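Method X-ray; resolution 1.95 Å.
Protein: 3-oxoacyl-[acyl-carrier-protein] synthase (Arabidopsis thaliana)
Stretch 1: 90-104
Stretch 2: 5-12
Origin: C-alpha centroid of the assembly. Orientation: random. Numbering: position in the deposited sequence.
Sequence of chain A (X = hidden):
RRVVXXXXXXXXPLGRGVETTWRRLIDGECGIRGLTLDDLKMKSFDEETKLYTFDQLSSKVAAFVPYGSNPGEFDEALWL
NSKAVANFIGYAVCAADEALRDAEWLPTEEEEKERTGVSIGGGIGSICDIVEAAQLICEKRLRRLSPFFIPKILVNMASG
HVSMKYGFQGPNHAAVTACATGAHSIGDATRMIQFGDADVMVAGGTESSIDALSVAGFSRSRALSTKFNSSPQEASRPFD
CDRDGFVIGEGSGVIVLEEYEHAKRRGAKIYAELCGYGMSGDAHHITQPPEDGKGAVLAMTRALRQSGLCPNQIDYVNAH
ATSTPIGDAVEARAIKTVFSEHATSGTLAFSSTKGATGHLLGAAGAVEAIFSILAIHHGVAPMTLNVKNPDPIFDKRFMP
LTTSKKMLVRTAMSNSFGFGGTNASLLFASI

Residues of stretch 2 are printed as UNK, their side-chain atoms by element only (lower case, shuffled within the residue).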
ATOM      1  N   GLY A  90      13.929   6.089  -7.099  1.00 21.53           N
ATOM      2  CA  GLY A  90      15.385   6.043  -7.252  1.00 21.22           C
ATOM      3  C   GLY A  90      16.117   5.545  -6.017  1.00 21.06           C
ATOM      4  O   GLY A  90      17.103   4.808  -6.127  1.00 20.93           O
ATOM      5  N   TYR A  91      15.638   5.951  -4.840  1.00 20.81           N
ATOM      6  CA  TYR A  91      16.204   5.492  -3.568  1.00 20.63           C
ATOM      7  C   TYR A  91      16.079   3.977  -3.422  1.00 20.53           C
ATOM      8  O   TYR A  91      17.037   3.302  -3.040  1.00 20.64           O
ATOM      9  CB  TYR A  91      15.526   6.176  -2.373  1.00 20.72           C
ATOM     10  CG  TYR A  91      15.781   7.663  -2.226  1.00 20.57           C
ATOM     11  CD1 TYR A  91      14.963   8.438  -1.408  1.00 20.92           C
ATOM     12  CD2 TYR A  91      16.827   8.298  -2.902  1.00 21.04           C
ATOM     13  CE1 TYR A  91      15.180   9.794  -1.256  1.00 21.29           C
ATOM     14  CE2 TYR A  91      17.049   9.665  -2.762  1.00 20.97           C
ATOM     15  CZ  TYR A  91      16.218  10.404  -1.937  1.00 21.48           C
ATOM     16  OH  TYR A  91      16.416  11.754  -1.783  1.00 21.71           O
ATOM     17  N   ALA A  92      14.892   3.461  -3.739  1.00 20.49           N
ATOM     18  CA  ALA A  92      14.592   2.038  -3.631  1.00 20.56           C
ATOM     19  C   ALA A  92      15.427   1.218  -4.602  1.00 20.63           C
ATOM     20  O   ALA A  92      15.948   0.172  -4.234  1.00 20.65           O
ATOM     21  CB  ALA A  92      13.112   1.788  -3.861  1.00 20.54           C
ATOM     22  N   VAL A  93      15.556   1.700  -5.835  1.00 20.76           N
ATOM     23  CA  VAL A  93      16.351   1.005  -6.847  1.00 20.72           C
ATOM     24  C   VAL A  93      17.819   0.973  -6.425  1.00 20.77           C
ATOM     25  O   VAL A  93      18.471  -0.065  -6.521  1.00 20.87           O
ATOM     26  CB  VAL A  93      16.166   1.620  -8.261  1.00 20.87           C
ATOM     27  CG1 VAL A  93      17.134   0.992  -9.270  1.00 20.61           C
ATOM     28  CG2 VAL A  93      14.729   1.435  -8.732  1.00 20.53           C
ATOM     29  N   CYS A  94      18.319   2.110  -5.942  1.00 20.83           N
ATOM     30  CA  CYS A  94      19.685   2.214  -5.418  1.00 20.90           C
ATOM     31  C   CYS A  94      19.935   1.198  -4.297  1.00 20.72           C
ATOM     32  O   CYS A  94      20.913   0.447  -4.336  1.00 20.50           O
ATOM     33  CB  CYS A  94      19.955   3.639  -4.916  1.00 20.88           C
ATOM     34  SG  CYS A  94      21.596   3.891  -4.215  1.00 21.64           S
ATOM     35  N   ALA A  95      19.036   1.181  -3.316  1.00 20.32           N
ATOM     36  CA  ALA A  95      19.127   0.262  -2.183  1.00 20.26           C
ATOM     37  C   ALA A  95      18.956  -1.200  -2.598  1.00 20.19           C
ATOM     38  O   ALA A  95      19.661  -2.078  -2.091  1.00 20.20           O
ATOM     39  CB  ALA A  95      18.110   0.638  -1.114  1.00 19.92           C
ATOM     40  N   ALA A  96      18.025  -1.454  -3.520  1.00 19.90           N
ATOM     41  CA  ALA A  96      17.772  -2.810  -4.007  1.00 19.83           C
ATOM     42  C   ALA A  96      18.981  -3.366  -4.742  1.00 19.89           C
ATOM     43  O   ALA A  96      19.305  -4.544  -4.599  1.00 20.06           O
ATOM     44  CB  ALA A  96      16.541  -2.851  -4.897  1.00 19.72           C
ATOM     45  N   ASP A  97      19.650  -2.511  -5.514  1.00 19.92           N
ATOM     46  CA  ASP A  97      20.850  -2.908  -6.252  1.00 19.97           C
ATOM     47  C   ASP A  97      21.985  -3.320  -5.319  1.00 19.98           C
ATOM     48  O   ASP A  97      22.703  -4.288  -5.596  1.00 19.93           O
ATOM     49  CB  ASP A  97      21.321  -1.780  -7.169  1.00 20.11           C
ATOM     50  CG  ASP A  97      22.345  -2.251  -8.186  1.00 20.60           C
ATOM     51  OD1 ASP A  97      23.527  -1.866  -8.058  1.00 21.18           O
ATOM     52  OD2 ASP A  97      21.969  -3.022  -9.098  1.00 21.00           O
ATOM     53  N   GLU A  98      22.153  -2.576  -4.228  1.00 19.91           N
ATOM     54  CA  GLU A  98      23.151  -2.905  -3.211  1.00 19.86           C
ATOM     55  C   GLU A  98      22.813  -4.226  -2.523  1.00 19.75           C
ATOM     56  O   GLU A  98      23.676  -5.096  -2.388  1.00 19.55           O
ATOM     57  CB  GLU A  98      23.273  -1.782  -2.173  1.00 19.89           C
ATOM     58  CG  GLU A  98      24.369  -2.024  -1.139  1.00 20.45           C
ATOM     59  CD  GLU A  98      24.301  -1.092   0.063  1.00 20.73           C
ATOM     60  OE1 GLU A  98      23.420  -0.203   0.110  1.00 20.46           O
ATOM     61  OE2 GLU A  98      25.145  -1.256   0.966  1.00 21.62           O
ATOM     62  N   ALA A  99      21.556  -4.366  -2.095  1.00 19.63           N
ATOM     63  CA  ALA A  99      21.080  -5.584  -1.436  1.00 19.73           C
ATOM     64  C   ALA A  99      21.265  -6.836  -2.298  1.00 19.91           C
ATOM     65  O   ALA A  99      21.752  -7.858  -1.816  1.00 20.08           O
ATOM     66  CB  ALA A  99      19.618  -5.428  -1.017  1.00 19.76           C
ATOM     67  N   LEU A 100      20.884  -6.747  -3.571  1.00 20.02           N
ATOM     68  CA  LEU A 100      20.985  -7.881  -4.495  1.00 20.33           C
ATOM     69  C   LEU A 100      22.427  -8.280  -4.804  1.00 20.55           C
ATOM     70  O   LEU A 100      22.736  -9.470  -4.931  1.00 20.53           O
ATOM     71  CB  LEU A 100      20.210  -7.601  -5.788  1.00 20.27           C
ATOM     72  CG  LEU A 100      18.681  -7.633  -5.662  1.00 20.48           C
ATOM     73  CD1 LEU A 100      18.033  -6.866  -6.801  1.00 19.96           C
ATOM     74  CD2 LEU A 100      18.157  -9.068  -5.601  1.00 20.29           C
ATOM     75  N   ARG A 101      23.306  -7.289  -4.923  1.00 20.80           N
ATOM     76  CA  ARG A 101      24.727  -7.558  -5.151  1.00 21.27           C
ATOM     77  C   ARG A 101      25.383  -8.134  -3.895  1.00 21.24           C
ATOM     78  O   ARG A 101      26.233  -9.020  -3.984  1.00 21.09           O
ATOM     79  CB  ARG A 101      25.449  -6.308  -5.656  1.00 21.49           C
ATOM     80  CG  ARG A 101      25.029  -5.938  -7.070  1.00 22.65           C
ATOM     81  CD  ARG A 101      25.779  -4.747  -7.630  1.00 25.21           C
ATOM     82  NE  ARG A 101      25.198  -4.334  -8.907  1.00 26.96           N
ATOM     83  CZ  ARG A 101      25.539  -4.833 -10.093  1.00 28.66           C
ATOM     84  NH1 ARG A 101      26.481  -5.765 -10.196  1.00 28.88           N
ATOM     85  NH2 ARG A 101      24.938  -4.390 -11.189  1.00 29.71           N
ATOM     86  N   ASP A 102      24.954  -7.640  -2.733  1.00 21.32           N
ATOM     87  CA  ASP A 102      25.341  -8.195  -1.432  1.00 21.45           C
ATOM     88  C   ASP A 102      24.929  -9.670  -1.319  1.00 21.48           C
ATOM     89  O   ASP A 102      25.718 -10.510  -0.877  1.00 21.58           O
ATOM     90  CB  ASP A 102      24.710  -7.366  -0.307  1.00 21.31           C
ATOM     91  CG  ASP A 102      25.186  -7.776   1.080  1.00 21.63           C
ATOM     92  OD1 ASP A 102      26.347  -8.212   1.231  1.00 21.21           O
ATOM     93  OD2 ASP A 102      24.391  -7.630   2.032  1.00 21.35           O
ATOM     94  N   ALA A 103      23.698  -9.969  -1.736  1.00 21.50           N
ATOM     95  CA  ALA A 103      23.160 -11.332  -1.737  1.00 21.57           C
ATOM     96  C   ALA A 103      23.692 -12.187  -2.889  1.00 21.82           C
ATOM     97  O   ALA A 103      23.455 -13.399  -2.928  1.00 21.92           O
ATOM     98  CB  ALA A 103      21.636 -11.293  -1.773  1.00 21.49           C
ATOM     99  N   GLU A 104      24.411 -11.552  -3.814  1.00 21.89           N
ATOM    100  CA  GLU A 104      24.875 -12.193  -5.049  1.00 22.20           C
ATOM    101  C   GLU A 104      23.705 -12.846  -5.792  1.00 21.91           C
ATOM    102  O   GLU A 104      23.811 -13.964  -6.300  1.00 21.78           O
ATOM    103  CB  GLU A 104      26.017 -13.185  -4.773  1.00 22.41           C
ATOM    104  CG  GLU A 104      27.226 -12.544  -4.100  1.00 24.16           C
ATOM    105  CD  GLU A 104      28.463 -13.425  -4.092  1.00 27.32           C
ATOM    106  OE1 GLU A 104      28.365 -14.632  -4.409  1.00 28.38           O
ATOM    107  OE2 GLU A 104      29.547 -12.899  -3.759  1.00 29.12           O
ATOM    108  N   UNK A   5      17.803 -13.675   5.826  1.00 20.93           N
ATOM    109  CA  UNK A   5      18.228 -12.444   5.176  1.00 20.55           C
ATOM    110  C   UNK A   5      19.614 -12.671   4.587  1.00 20.39           C
ATOM    111  O   UNK A   5      20.544 -13.040   5.307  1.00 20.35           O
ATOM    112  c   UNK A   5      16.903 -11.085   6.843  1.00 20.59           C
ATOM    113  c   UNK A   5      18.264 -11.266   6.176  1.00 20.50           C
ATOM    114  c   UNK A   5      18.686  -9.981   5.476  1.00 20.38           C
ATOM    115  N   UNK A   6      19.745 -12.454   3.278  1.00 20.14           N
ATOM    116  CA  UNK A   6      20.999 -12.726   2.573  1.00 19.86           C
ATOM    117  C   UNK A   6      21.620 -11.489   1.920  1.00 19.74           C
ATOM    118  O   UNK A   6      22.729 -11.556   1.394  1.00 19.54           O
ATOM    119  o   UNK A   6      19.719 -13.522   0.650  1.00 19.90           O
ATOM    120  c   UNK A   6      20.824 -13.838   1.505  1.00 19.91           C
ATOM    121  c   UNK A   6      20.580 -15.186   2.161  1.00 20.19           C
ATOM    122  N   UNK A   7      20.910 -10.365   1.959  1.00 19.64           N
ATOM    123  CA  UNK A   7      21.415  -9.125   1.376  1.00 19.41           C
ATOM    124  C   UNK A   7      20.834  -7.899   2.043  1.00 19.49           C
ATOM    125  O   UNK A   7      19.649  -7.873   2.368  1.00 19.20           O
ATOM    126  N   UNK A   8      21.679  -6.890   2.250  1.00 19.65           N
ATOM    127  CA  UNK A   8      21.257  -5.626   2.855  1.00 19.72           C
ATOM    128  C   UNK A   8      21.610  -4.451   1.946  1.00 20.05           C
ATOM    129  O   UNK A   8      22.679  -4.429   1.330  1.00 19.75           O
ATOM    130  c   UNK A   8      22.623  -6.122   6.531  1.00 18.97           C
ATOM    131  c   UNK A   8      21.909  -5.433   4.232  1.00 19.74           C
ATOM    132  c   UNK A   8      21.767  -6.493   5.334  1.00 19.29           C
ATOM    133  c   UNK A   8      20.326  -6.680   5.768  1.00 18.97           C
ATOM    134  N   UNK A   9      20.706  -3.476   1.864  1.00 20.05           N
ATOM    135  CA  UNK A   9      20.934  -2.291   1.041  1.00 20.35           C
ATOM    136  C   UNK A   9      20.180  -1.098   1.585  1.00 20.61           C
ATOM    137  O   UNK A   9      19.034  -1.229   2.011  1.00 20.51           O
ATOM    138  N   UNK A  10      20.823   0.067   1.582  1.00 20.82           N
ATOM    139  CA  UNK A  10      20.174   1.278   2.091  1.00 21.36           C
ATOM    140  C   UNK A  10      20.797   2.573   1.583  1.00 21.41           C
ATOM    141  O   UNK A  10      21.973   2.616   1.204  1.00 21.25           O
ATOM    142  c   UNK A  10      20.131   1.272   3.630  1.00 21.57           C
ATOM    143  c   UNK A  10      20.058   1.261   6.708  1.00 21.85           C
ATOM    144  s   UNK A  10      21.621   0.794   5.972  1.00 25.45           S
ATOM    145  c   UNK A  10      21.480   1.507   4.321  1.00 22.25           C
ATOM    146  N   UNK A  11      19.976   3.617   1.569  1.00 21.56           N
ATOM    147  CA  UNK A  11      20.424   4.985   1.331  1.00 21.67           C
ATOM    148  C   UNK A  11      19.703   5.866   2.349  1.00 21.61           C
ATOM    149  O   UNK A  11      18.472   5.921   2.375  1.00 21.46           O
ATOM    150  c   UNK A  11      20.602   6.896  -0.358  1.00 21.95           C
ATOM    151  c   UNK A  11      20.213   5.437  -0.157  1.00 21.90           C
ATOM    152  c   UNK A  11      18.790   5.174  -0.644  1.00 22.50           C
ATOM    153  N   UNK A  12      20.479   6.512   3.217  1.00 21.43           N
ATOM    154  CA  UNK A  12      19.930   7.224   4.381  1.00 21.32           C
ATOM    155  C   UNK A  12      20.574   8.605   4.530  1.00 21.24           C
ATOM    156  O   UNK A  12      21.532   8.917   3.815  1.00 21.27           O
ATOM    157  o   UNK A  12      21.548   6.422   6.036  1.00 21.81           O
ATOM    158  c   UNK A  12      20.154   6.425   5.699  1.00 21.32           C
ATOM    159  c   UNK A  12      19.648   4.989   5.583  1.00 20.86           C
TER
HETATM  160  O   HOH W   1      25.320  -4.000   1.619  1.00 16.61           O

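Position 5 carries three side-chain carbons, one bonded to CA and bearing the other two. They stay out of reach of the helix, and a fork at CB without a heteroatom gives Val 5.

Position 6 also branches at CB, but into one oxygen and one carbon. The oxygen lies 3.8 Å from CB of Ala 103, and the position's backbone O is 3.2 Å from CA of Ala 103, a CA-H...O contact. One hydroxyl and one methyl on CB make this Thr 6.

Position 7 has no side-chain atoms, so it is Gly 7. Its CA approaches O of Ala 99 at 3.5 Å and CB of Ala 103 at 3.8 Å; an ideal CB would fall 2.2 Å from that O and 2.8 Å from that CB, a clash with both.

Position 8 holds four carbons, forked at the second. Its CB points away overall, yet lies 4.0 Å from OD2 of Asp 102, the same oxygen that accepts a hydrogen bond from the position's backbone N at 2.8 Å. The fork one atom beyond CB identifies Leu 8.

Position 9 is again bare, hence Gly 9. Its CA sits 3.4 Å from O of Ala 95, and a CB here would come within 1.9 Å of that oxygen and 2.7 Å of N of Ala 99.

Position 10 bears an unbranched chain of two carbons, a sulfur and a terminal carbon, which is Met 10. Its CA-to-CB bond points away from the helix, while its backbone N donates a hydrogen bond to OE1 of Glu 98 at 3.0 Å.

Position 11 has three carbons forked at CB, with the CA-to-CB bond pointing toward the helix. One branch lies 3.5 Å from O of Tyr 91 and 3.8 Å from CB of Tyr 91. This is Val 11, and the branch is CG1.

Position 12 shows one oxygen and one carbon on CB, out of reach of the helix: Thr 12.

The strand runs nearly antiparallel to the helix, at 153°, with the axes approaching to 5.6 Å. Such closeness depends on small residues meeting: CA of Ala 99 is 4.1 Å from CA of Gly 9, and CA of Ala 103 is 4.2 Å from CA of Gly 7. Backbone then packs on backbone through CA-H...O contacts, while Asp 102 and Glu 98 accept from the amides of Leu 8 and Met 10. A water extends this polar margin, donating to O of Leu 8 (2.7 Å) and OE2 of Glu 98 (2.8 Å).

Stretch 2 5-12: VTGLGMVT
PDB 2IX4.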